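Long-range contacts in ATP-dependent 6-phosphofructokinase subunit beta (Saccharomyces cerevisiae, PDB 3O8O), which catalyses, as part of a heterooctamer with the alpha subunit, the ATP-dependent phosphorylation of fructose 6-phosphate to fructose 1,6-bisphosphate, the first committing step of glycolysis: residues 27-31 and 757-761; 178-182 and 246-250; 418-424 and 683-687; 585-589 and 603-607. Residue numbers count along the deposited sequence, not the author numbering.

Contact 1. Residues 27-31 and 757-761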
loop_
_atom_site.group_PDB
_atom_site.type_symbol
_atom_site.label_atom_id
_atom_site.label_comp_id
_atom_site.label_asym_id
_atom_site.label_seq_id
_atom_site.Cartn_x
_atom_site.Cartn_y
_atom_site.Cartn_z
ATOM N N ARG B 27 12.819 28.782 -27.649
ATOM C CA ARG B 27 13.148 28.657 -26.221
ATOM C C ARG B 27 14.636 28.834 -25.957
ATOM O O ARG B 27 15.031 29.583 -25.058
ATOM C CB ARG B 27 12.712 27.295 -25.655
ATOM C CG ARG B 27 11.202 27.068 -25.585
ATOM C CD ARG B 27 10.612 27.867 -24.491
ATOM N NE ARG B 27 9.151 27.801 -24.447
ATOM C CZ ARG B 27 8.442 26.740 -24.063
ATOM N NH1 ARG B 27 9.051 25.631 -23.688
ATOM N NH2 ARG B 27 7.119 26.803 -24.033
ATOM N N SER B 28 15.451 28.127 -26.733
ATOM C CA SER B 28 16.902 28.197 -26.609
ATOM C C SER B 28 17.350 29.649 -26.704
ATOM O O SER B 28 18.149 30.127 -25.899
ATOM C CB SER B 28 17.565 27.387 -27.723
ATOM O OG SER B 28 17.178 26.022 -27.695
ATOM N N ALA B 29 16.833 30.348 -27.701
ATOM C CA ALA B 29 17.165 31.747 -27.866
ATOM C C ALA B 29 16.800 32.506 -26.583
ATOM O O ALA B 29 17.676 33.098 -25.951
ATOM C CB ALA B 29 16.411 32.340 -29.077
ATOM N N ILE B 30 15.521 32.474 -26.198
ATOM C CA ILE B 30 15.064 33.190 -25.010
ATOM C C ILE B 30 15.861 32.833 -23.786
ATOM O O ILE B 30 16.078 33.678 -22.909
ATOM C CB ILE B 30 13.590 32.930 -24.681
ATOM C CG1 ILE B 30 12.703 33.348 -25.857
ATOM C CG2 ILE B 30 13.189 33.743 -23.453
ATOM C CD1 ILE B 30 11.185 33.336 -25.559
ATOM N N PHE B 31 16.297 31.581 -23.730
ATOM C CA PHE B 31 17.091 31.103 -22.607
ATOM C C PHE B 31 18.451 31.802 -22.589
ATOM O O PHE B 31 18.893 32.275 -21.538
ATOM C CB PHE B 31 17.293 29.595 -22.717
ATOM C CG PHE B 31 17.998 28.986 -21.535
ATOM C CD1 PHE B 31 17.357 28.877 -20.298
ATOM C CD2 PHE B 31 19.308 28.517 -21.659
ATOM C CE1 PHE B 31 18.005 28.308 -19.207
ATOM C CE2 PHE B 31 19.978 27.944 -20.574
ATOM C CZ PHE B 31 19.319 27.840 -19.345
ATOM N N ASP B 757 15.334 20.412 -18.675
ATOM C CA ASP B 757 14.919 21.419 -17.716
ATOM C C ASP B 757 14.919 22.818 -18.350
ATOM O O ASP B 757 13.954 23.591 -18.203
ATOM C CB ASP B 757 15.848 21.433 -16.481
ATOM C CG ASP B 757 15.512 20.356 -15.471
ATOM O OD1 ASP B 757 14.322 20.132 -15.205
ATOM O OD2 ASP B 757 16.439 19.741 -14.921
ATOM N N HIS B 758 16.004 23.133 -19.057
ATOM C CA HIS B 758 16.159 24.450 -19.650
ATOM C C HIS B 758 15.036 24.808 -20.590
ATOM O O HIS B 758 14.468 25.901 -20.513
ATOM C CB HIS B 758 17.496 24.538 -20.369
ATOM C CG HIS B 758 18.678 24.453 -19.455
ATOM N ND1 HIS B 758 19.967 24.287 -19.920
ATOM C CD2 HIS B 758 18.770 24.534 -18.106
ATOM C CE1 HIS B 758 20.801 24.272 -18.895
ATOM N NE2 HIS B 758 20.101 24.421 -17.783
ATOM N N LEU B 759 14.708 23.869 -21.465
ATOM C CA LEU B 759 13.667 24.075 -22.455
ATOM C C LEU B 759 12.309 24.346 -21.856
ATOM O O LEU B 759 11.409 24.860 -22.517
ATOM C CB LEU B 759 13.572 22.853 -23.353
ATOM C CG LEU B 759 14.638 22.784 -24.429
ATOM C CD1 LEU B 759 14.600 21.460 -25.147
ATOM C CD2 LEU B 759 14.372 23.925 -25.394
ATOM N N VAL B 760 12.151 24.013 -20.591
ATOM C CA VAL B 760 10.863 24.190 -19.978
ATOM C C VAL B 760 10.948 25.142 -18.789
ATOM O O VAL B 760 9.939 25.417 -18.134
ATOM C CB VAL B 760 10.332 22.813 -19.604
ATOM C CG1 VAL B 760 11.232 22.193 -18.589
ATOM C CG2 VAL B 760 8.915 22.907 -19.135
ATOM N N GLY B 761 12.164 25.643 -18.541
ATOM C CA GLY B 761 12.416 26.602 -17.465
ATOM C C GLY B 761 12.443 26.121 -16.009
ATOM O O GLY B 761 12.080 26.864 -15.074
#

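Contact 2. Residues 178-182 and 246-250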
loop_
_atom_site.group_PDB
_atom_site.type_symbol
_atom_site.label_atom_id
_atom_site.label_comp_id
_atom_site.label_asym_id
_atom_site.label_seq_id
_atom_site.Cartn_x
_atom_site.Cartn_y
_atom_site.Cartn_z
ATOM N N ILE B 178 1.063 0.455 -44.998
ATOM C CA ILE B 178 1.297 -0.870 -45.518
ATOM C C ILE B 178 0.666 -1.873 -44.585
ATOM O O ILE B 178 0.034 -2.810 -45.061
ATOM C CB ILE B 178 2.814 -1.141 -45.698
ATOM C CG1 ILE B 178 3.315 -0.313 -46.888
ATOM C CG2 ILE B 178 3.103 -2.631 -45.896
ATOM C CD1 ILE B 178 4.824 -0.286 -47.028
ATOM N N ASP B 179 0.796 -1.684 -43.269
ATOM C CA ASP B 179 0.193 -2.651 -42.345
ATOM C C ASP B 179 -1.320 -2.732 -42.518
ATOM O O ASP B 179 -1.926 -3.750 -42.223
ATOM C CB ASP B 179 0.497 -2.336 -40.879
ATOM N N TYR B 180 -1.937 -1.657 -42.983
ATOM C CA TYR B 180 -3.371 -1.690 -43.188
ATOM C C TYR B 180 -3.635 -2.478 -44.464
ATOM O O TYR B 180 -4.433 -3.420 -44.473
ATOM C CB TYR B 180 -3.928 -0.279 -43.341
ATOM C CG TYR B 180 -4.080 0.484 -42.053
ATOM C CD1 TYR B 180 -4.736 -0.078 -40.961
ATOM C CD2 TYR B 180 -3.656 1.807 -41.956
ATOM C CE1 TYR B 180 -4.975 0.657 -39.811
ATOM C CE2 TYR B 180 -3.891 2.550 -40.810
ATOM C CZ TYR B 180 -4.553 1.968 -39.748
ATOM O OH TYR B 180 -4.811 2.716 -38.640
ATOM N N VAL B 181 -2.956 -2.078 -45.538
ATOM C CA VAL B 181 -3.091 -2.730 -46.841
ATOM C C VAL B 181 -2.894 -4.238 -46.728
ATOM O O VAL B 181 -3.647 -5.026 -47.303
ATOM C CB VAL B 181 -2.058 -2.168 -47.844
ATOM C CG1 VAL B 181 -1.977 -3.053 -49.067
ATOM C CG2 VAL B 181 -2.456 -0.768 -48.249
ATOM N N GLU B 182 -1.879 -4.624 -45.966
ATOM C CA GLU B 182 -1.557 -6.019 -45.777
ATOM C C GLU B 182 -2.733 -6.865 -45.323
ATOM O O GLU B 182 -2.858 -8.008 -45.747
ATOM C CB GLU B 182 -0.446 -6.167 -44.761
ATOM C CG GLU B 182 0.079 -7.567 -44.645
ATOM C CD GLU B 182 1.310 -7.762 -45.470
ATOM O OE1 GLU B 182 2.258 -6.966 -45.302
ATOM O OE2 GLU B 182 1.341 -8.706 -46.285
ATOM N N ARG B 246 0.443 -15.528 -48.639
ATOM C CA ARG B 246 -0.787 -15.172 -49.342
ATOM C C ARG B 246 -0.757 -13.803 -49.987
ATOM O O ARG B 246 -1.528 -13.517 -50.906
ATOM C CB ARG B 246 -1.960 -15.167 -48.381
ATOM C CG ARG B 246 -2.239 -16.484 -47.696
ATOM C CD ARG B 246 -3.493 -16.373 -46.797
ATOM N NE ARG B 246 -4.616 -15.753 -47.479
ATOM C CZ ARG B 246 -5.790 -16.334 -47.623
ATOM N NH1 ARG B 246 -5.972 -17.535 -47.131
ATOM N NH2 ARG B 246 -6.773 -15.713 -48.258
ATOM N N THR B 247 0.126 -12.950 -49.490
ATOM C CA THR B 247 0.220 -11.582 -49.972
ATOM C C THR B 247 1.525 -11.271 -50.670
ATOM O O THR B 247 2.545 -11.916 -50.429
ATOM C CB THR B 247 0.096 -10.567 -48.795
ATOM O OG1 THR B 247 0.989 -10.959 -47.730
ATOM C CG2 THR B 247 -1.352 -10.476 -48.279
ATOM N N THR B 248 1.476 -10.253 -51.525
ATOM C CA THR B 248 2.654 -9.780 -52.248
ATOM C C THR B 248 2.656 -8.240 -52.197
ATOM O O THR B 248 1.779 -7.549 -52.728
ATOM C CB THR B 248 2.683 -10.330 -53.705
ATOM O OG1 THR B 248 2.962 -11.736 -53.664
ATOM C CG2 THR B 248 3.765 -9.655 -54.527
ATOM N N ILE B 249 3.659 -7.724 -51.501
ATOM C CA ILE B 249 3.820 -6.299 -51.289
ATOM C C ILE B 249 5.157 -5.912 -51.875
ATOM O O ILE B 249 6.213 -6.370 -51.405
ATOM C CB ILE B 249 3.813 -5.938 -49.739
ATOM C CG1 ILE B 249 2.498 -6.379 -49.101
ATOM C CG2 ILE B 249 3.955 -4.416 -49.528
ATOM C CD1 ILE B 249 1.309 -5.712 -49.723
ATOM N N VAL B 250 5.086 -5.067 -52.900
ATOM C CA VAL B 250 6.256 -4.569 -53.606
ATOM C C VAL B 250 6.328 -3.072 -53.375
ATOM O O VAL B 250 5.469 -2.314 -53.836
ATOM C CB VAL B 250 6.136 -4.848 -55.129
ATOM C CG1 VAL B 250 7.248 -4.141 -55.887
ATOM C CG2 VAL B 250 6.194 -6.346 -55.384
#

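Contact 3. Residues 418-424 and 683-687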
loop_
_atom_site.group_PDB
_atom_site.type_symbol
_atom_site.label_atom_id
_atom_site.label_comp_id
_atom_site.label_asym_id
_atom_site.label_seq_id
_atom_site.Cartn_x
_atom_site.Cartn_y
_atom_site.Cartn_z
ATOM N N TYR B 418 17.854 -14.873 -42.028
ATOM C CA TYR B 418 19.225 -14.589 -42.437
ATOM C C TYR B 418 20.016 -15.889 -42.437
ATOM O O TYR B 418 20.854 -16.108 -43.304
ATOM C CB TYR B 418 19.918 -13.611 -41.513
ATOM C CG TYR B 418 21.325 -13.335 -41.964
ATOM C CD1 TYR B 418 21.563 -12.730 -43.194
ATOM C CD2 TYR B 418 22.422 -13.678 -41.169
ATOM C CE1 TYR B 418 22.859 -12.463 -43.633
ATOM C CE2 TYR B 418 23.730 -13.415 -41.598
ATOM C CZ TYR B 418 23.936 -12.803 -42.832
ATOM O OH TYR B 418 25.204 -12.507 -43.259
ATOM N N CYS B 419 19.756 -16.742 -41.452
ATOM C CA CYS B 419 20.409 -18.045 -41.364
ATOM C C CYS B 419 20.184 -18.815 -42.667
ATOM O O CYS B 419 21.098 -19.424 -43.223
ATOM C CB CYS B 419 19.817 -18.856 -40.203
ATOM S SG CYS B 419 20.611 -18.533 -38.637
ATOM N N MET B 420 18.944 -18.770 -43.137
ATOM C CA MET B 420 18.537 -19.452 -44.340
ATOM C C MET B 420 19.262 -18.978 -45.585
ATOM O O MET B 420 19.505 -19.759 -46.505
ATOM C CB MET B 420 17.037 -19.310 -44.491
ATOM C CG MET B 420 16.304 -19.990 -43.355
ATOM S SD MET B 420 14.527 -19.783 -43.421
ATOM C CE MET B 420 14.073 -20.463 -41.848
ATOM N N SER B 421 19.630 -17.710 -45.639
ATOM C CA SER B 421 20.350 -17.266 -46.819
ATOM C C SER B 421 21.798 -17.775 -46.734
ATOM O O SER B 421 22.479 -17.875 -47.745
ATOM C CB SER B 421 20.300 -15.730 -46.961
ATOM O OG SER B 421 21.047 -15.068 -45.961
ATOM N N GLN B 422 22.251 -18.128 -45.533
ATOM C CA GLN B 422 23.622 -18.624 -45.336
ATOM C C GLN B 422 23.737 -20.139 -45.407
ATOM O O GLN B 422 24.784 -20.684 -45.758
ATOM C CB GLN B 422 24.170 -18.198 -43.973
ATOM C CG GLN B 422 24.274 -16.715 -43.797
ATOM C CD GLN B 422 25.334 -16.106 -44.679
ATOM O OE1 GLN B 422 26.448 -15.830 -44.223
ATOM N NE2 GLN B 422 25.003 -15.900 -45.953
ATOM N N GLY B 423 22.661 -20.820 -45.053
ATOM C CA GLY B 423 22.695 -22.264 -45.067
ATOM C C GLY B 423 22.637 -22.764 -43.643
ATOM O O GLY B 423 22.530 -23.974 -43.418
ATOM N N HIS B 424 22.717 -21.844 -42.681
ATOM C CA HIS B 424 22.635 -22.222 -41.274
ATOM C C HIS B 424 21.221 -22.758 -41.021
ATOM O O HIS B 424 20.276 -22.373 -41.720
ATOM C CB HIS B 424 22.862 -21.016 -40.363
ATOM C CG HIS B 424 24.144 -20.285 -40.609
ATOM N ND1 HIS B 424 25.383 -20.878 -40.475
ATOM C CD2 HIS B 424 24.379 -18.989 -40.926
ATOM C CE1 HIS B 424 26.324 -19.975 -40.698
ATOM N NE2 HIS B 424 25.742 -18.820 -40.973
ATOM N N VAL B 683 24.383 -13.226 -35.937
ATOM C CA VAL B 683 24.648 -14.455 -36.678
ATOM C C VAL B 683 26.111 -14.335 -37.081
ATOM O O VAL B 683 26.903 -15.256 -36.884
ATOM C CB VAL B 683 23.756 -14.574 -37.939
ATOM C CG1 VAL B 683 24.355 -15.550 -38.914
ATOM C CG2 VAL B 683 22.370 -15.059 -37.546
ATOM N N GLY B 684 26.462 -13.169 -37.612
ATOM C CA GLY B 684 27.828 -12.924 -38.015
ATOM C C GLY B 684 28.808 -13.185 -36.883
ATOM O O GLY B 684 29.880 -13.730 -37.112
ATOM N N PHE B 685 28.457 -12.810 -35.658
ATOM C CA PHE B 685 29.368 -13.024 -34.533
ATOM C C PHE B 685 29.537 -14.498 -34.242
ATOM O O PHE B 685 30.609 -14.952 -33.832
ATOM C CB PHE B 685 28.851 -12.349 -33.270
ATOM C CG PHE B 685 29.710 -12.600 -32.062
ATOM C CD1 PHE B 685 30.860 -11.833 -31.832
ATOM C CD2 PHE B 685 29.348 -13.563 -31.125
ATOM C CE1 PHE B 685 31.629 -12.010 -30.679
ATOM C CE2 PHE B 685 30.108 -13.756 -29.967
ATOM C CZ PHE B 685 31.248 -12.979 -29.736
ATOM N N ILE B 686 28.452 -15.236 -34.432
ATOM C CA ILE B 686 28.469 -16.664 -34.189
ATOM C C ILE B 686 29.432 -17.364 -35.136
ATOM O O ILE B 686 30.262 -18.181 -34.707
ATOM C CB ILE B 686 27.056 -17.264 -34.347
ATOM C CG1 ILE B 686 26.266 -17.045 -33.047
ATOM C CG2 ILE B 686 27.140 -18.754 -34.707
ATOM C CD1 ILE B 686 26.825 -17.803 -31.825
ATOM N N LYS B 687 29.323 -17.045 -36.425
ATOM C CA LYS B 687 30.194 -17.657 -37.417
ATOM C C LYS B 687 31.645 -17.187 -37.238
ATOM O O LYS B 687 32.557 -18.004 -37.208
ATOM C CB LYS B 687 29.674 -17.371 -38.833
ATOM C CG LYS B 687 29.585 -15.895 -39.203
ATOM C CD LYS B 687 28.751 -15.689 -40.477
ATOM C CE LYS B 687 27.484 -16.547 -40.456
ATOM N NZ LYS B 687 26.893 -16.554 -41.818
#

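Contact 4. Residues 585-589 and 603-607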
loop_
_atom_site.group_PDB
_atom_site.type_symbol
_atom_site.label_atom_id
_atom_site.label_comp_id
_atom_site.label_asym_id
_atom_site.label_seq_id
_atom_site.Cartn_x
_atom_site.Cartn_y
_atom_site.Cartn_z
ATOM N N ALA B 585 7.655 17.702 -20.859
ATOM C CA ALA B 585 7.217 17.558 -19.478
ATOM C C ALA B 585 7.882 18.648 -18.653
ATOM O O ALA B 585 9.045 18.972 -18.845
ATOM C CB ALA B 585 7.592 16.176 -18.934
ATOM N N GLN B 586 7.123 19.208 -17.734
ATOM C CA GLN B 586 7.615 20.264 -16.895
ATOM C C GLN B 586 8.608 19.669 -15.922
ATOM O O GLN B 586 9.739 20.144 -15.783
ATOM C CB GLN B 586 6.441 20.899 -16.160
ATOM C CG GLN B 586 6.817 22.055 -15.267
ATOM C CD GLN B 586 7.520 23.165 -16.018
ATOM O OE1 GLN B 586 8.719 23.082 -16.317
ATOM N NE2 GLN B 586 6.773 24.217 -16.331
ATOM N N VAL B 587 8.186 18.609 -15.253
ATOM C CA VAL B 587 9.043 17.937 -14.294
ATOM C C VAL B 587 9.152 16.464 -14.650
ATOM O O VAL B 587 8.263 15.913 -15.290
ATOM C CB VAL B 587 8.459 18.020 -12.880
ATOM C CG1 VAL B 587 9.491 17.533 -11.862
ATOM C CG2 VAL B 587 8.018 19.426 -12.592
ATOM N N SER B 588 10.256 15.845 -14.258
ATOM C CA SER B 588 10.451 14.427 -14.466
ATOM C C SER B 588 11.339 13.886 -13.319
ATOM O O SER B 588 12.408 14.434 -13.012
ATOM C CB SER B 588 11.081 14.178 -15.822
ATOM O OG SER B 588 12.475 14.386 -15.770
ATOM N N TYR B 589 10.877 12.834 -12.658
ATOM C CA TYR B 589 11.634 12.254 -11.566
ATOM C C TYR B 589 12.171 10.888 -12.004
ATOM O O TYR B 589 11.421 10.083 -12.563
ATOM C CB TYR B 589 10.735 12.099 -10.336
ATOM C CG TYR B 589 10.273 13.403 -9.740
ATOM C CD1 TYR B 589 8.929 13.625 -9.468
ATOM C CD2 TYR B 589 11.172 14.421 -9.463
ATOM C CE1 TYR B 589 8.497 14.843 -8.933
ATOM C CE2 TYR B 589 10.756 15.632 -8.934
ATOM C CZ TYR B 589 9.420 15.839 -8.670
ATOM O OH TYR B 589 8.993 17.032 -8.123
ATOM N N ASP B 603 9.404 22.379 -6.997
ATOM C CA ASP B 603 8.675 22.006 -8.193
ATOM C C ASP B 603 7.246 22.411 -8.012
ATOM O O ASP B 603 6.616 22.900 -8.946
ATOM C CB ASP B 603 8.743 20.507 -8.435
ATOM C CG ASP B 603 10.008 20.091 -9.136
ATOM O OD1 ASP B 603 10.415 20.803 -10.081
ATOM O OD2 ASP B 603 10.582 19.049 -8.759
ATOM N N ILE B 604 6.733 22.218 -6.802
ATOM C CA ILE B 604 5.355 22.591 -6.526
ATOM C C ILE B 604 5.164 24.102 -6.564
ATOM O O ILE B 604 4.127 24.579 -7.025
ATOM C CB ILE B 604 4.886 22.086 -5.185
ATOM C CG1 ILE B 604 5.061 20.563 -5.108
ATOM C CG2 ILE B 604 3.452 22.481 -4.995
ATOM C CD1 ILE B 604 4.263 19.863 -4.020
ATOM N N GLU B 605 6.145 24.870 -6.086
ATOM C CA GLU B 605 5.994 26.321 -6.148
ATOM C C GLU B 605 6.082 26.800 -7.578
ATOM O O GLU B 605 5.243 27.583 -8.032
ATOM C CB GLU B 605 7.039 27.033 -5.298
ATOM C CG GLU B 605 6.506 27.370 -3.916
ATOM C CD GLU B 605 5.128 28.040 -3.976
ATOM O OE1 GLU B 605 5.033 29.113 -4.628
ATOM O OE2 GLU B 605 4.158 27.485 -3.378
ATOM N N TYR B 606 7.105 26.325 -8.279
ATOM C CA TYR B 606 7.316 26.669 -9.680
ATOM C C TYR B 606 6.037 26.346 -10.454
ATOM O O TYR B 606 5.520 27.157 -11.208
ATOM C CB TYR B 606 8.498 25.849 -10.205
ATOM C CG TYR B 606 8.617 25.745 -11.711
ATOM C CD1 TYR B 606 8.638 26.885 -12.512
ATOM C CD2 TYR B 606 8.771 24.500 -12.325
ATOM C CE1 TYR B 606 8.817 26.790 -13.889
ATOM C CE2 TYR B 606 8.952 24.392 -13.688
ATOM C CZ TYR B 606 8.976 25.537 -14.470
ATOM O OH TYR B 606 9.174 25.420 -15.835
ATOM N N LEU B 607 5.524 25.148 -10.249
ATOM C CA LEU B 607 4.308 24.753 -10.920
ATOM C C LEU B 607 3.229 25.765 -10.549
ATOM O O LEU B 607 2.522 26.298 -11.402
ATOM C CB LEU B 607 3.909 23.354 -10.447
ATOM C CG LEU B 607 3.569 22.226 -11.412
ATOM C CD1 LEU B 607 4.027 22.507 -12.825
ATOM C CD2 LEU B 607 4.226 20.987 -10.867
#

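Contact 1. Residues 27-31 and 757-761
L759, F31 and H758 bury the most surface. The CA-to-CB bond of L759 runs sideways to helix 18-32, yet its isobutyl end turns in, so CD2 lies 3.8 Å from CB of R27 and 4.2 Å from OG of S28, whose hydroxyl is hydrogen-bonded to O of A24. One turn after R27, the F31 ring meets the H758 imidazole in an offset stack, centroids 4.4 Å apart and planes at 24°; CB of H758 adds a CH-pi contact, 4.0 Å from the F31 ring centroid. The contact joins the homologous halves of a eukaryotic phosphofructokinase chain: helix 18-32 belongs to the N-terminal catalytic domain, and helix 750-760 is the last helix of the C-terminal regulatory domain. This helix ends in a Schellman motif, with G761 at positive phi. R27 exploits this end: its NH1 donates a 2.7 Å hydrogen bond to the carbonyl O of L759, while its NE binds the W59 carbonyl and its guanidinium makes a cation-pi contact with the W59 ring.

Contact 2. Residues 178-182 and 246-250
Helix 167-187 covers one face of the four-stranded parallel sheet of the N-terminal catalytic domain, part of an alpha/beta fold, and here it runs nearly antiparallel to strand 248-253: the axes of 178-182 and 248-250 approach to 10.2 Å at 152°. I178 comes first, its CG2 4.1 Å from CG2 of I249. On the outward side of the helix, Y180 turns to the alpha subunit, where its OH hydrogen-bonds E177 of that chain. V181 brings the helix back to the strand and sets CG1 4.3 Å from CD1 of I249, so that I249 meets two side chains one helical turn apart; F192 of the neighbouring strand packs against both V181 and I249. The side chain of V181 is about 7 Å from that of R282, which binds fructose 6-phosphate, and about 10 Å from a bound fructose 6-phosphate. E182 closes the contact: CG1 of I249 lies 3.8 Å from its OE2, the same oxygen that accepts a 2.7 Å hydrogen bond from OG1 of T247.

Contact 3. Residues 418-424 and 683-687
This is a helix-to-helix contact within the C-terminal regulatory domain, where Y418 also packs on A377 of helix 368-380, with a small apolar centre and a polar end. The local axes of 418-422 and 683-687 lie 11.7 Å apart at 45°, a spacing bridged by side chains. V683 is the hub: its CG1 touches the edge of the Y418 ring at CE2 (3.5 Å) and lies 4.0 Å from CD2 of H424, while its CG2 rests 4.0 Å from SG of C419. Helix 408-422 follows strand 395-401 and leads into strand 425-429, a right-handed beta-alpha-beta crossover of the Rossmann-like alpha/beta fold of phosphofructokinases; helix 669-688 packs against its C-terminal end. There G423, with a positive phi of 111°, ends the helix and swings H424 back toward V683. One turn beyond V683, K687 extends across the gap, and its NZ donates a 2.7 Å hydrogen bond to NE2 of H424. The other imidazole nitrogen, ND1, is hydrogen-bonded to the backbone N of L394, next to strand 395-401.

Contact 4. Residues 585-589 and 603-607
D603 makes the first link from the helix: its OD2 accepts a 2.6 Å hydrogen bond from OH of Y589 and lies 3.6 Å from CG1 of V587. The same carboxylate forms a salt bridge with R762 near the C terminus, so the tyrosine and the arginine share one buried acid. I604 and E605 face elsewhere, E605 reaching a salt bridge with R650. In the beta-alpha-beta unit formed by strand 587-589, helix 597-614 and strand 622-627, this is the packing of the helix on its own first strand, an outer strand of the parallel four-stranded sheet; the local axes of 587-589 and 603-607 run nearly antiparallel (162°), 11.2 Å apart at closest approach. Y606 then directs its CA-to-CB bond toward the strand segment, its ring ending beside the Q586 side chain. A turn on from D603, L607 bends its end inward, placing CD1 3.7 Å from CG of Q586 and CD2 4.4 Å from CG2 of V587, with I624 of the adjoining strand beside both L607 and V587.

Overall arrangement
Contact 1 opens near the N terminus, on helix 18-32, and closes only at the last helix, 750-760, so its loop spans nearly the whole chain and encloses the other three. Contact 2 opens and closes within the catalytic domain, tying a helix to its parallel sheet. Contact 3 then opens in the regulatory domain, joining two of its helices across 258 residues, and the short loop of contact 4 falls within it. No loops cross. In space the grouping differs: contacts 1 and 4 touch, V760 meeting Q586 and Y606, whereas contact 3 lies about 35 Å from contact 4 (nearest atoms) and closer to contact 2, about 16 Å away.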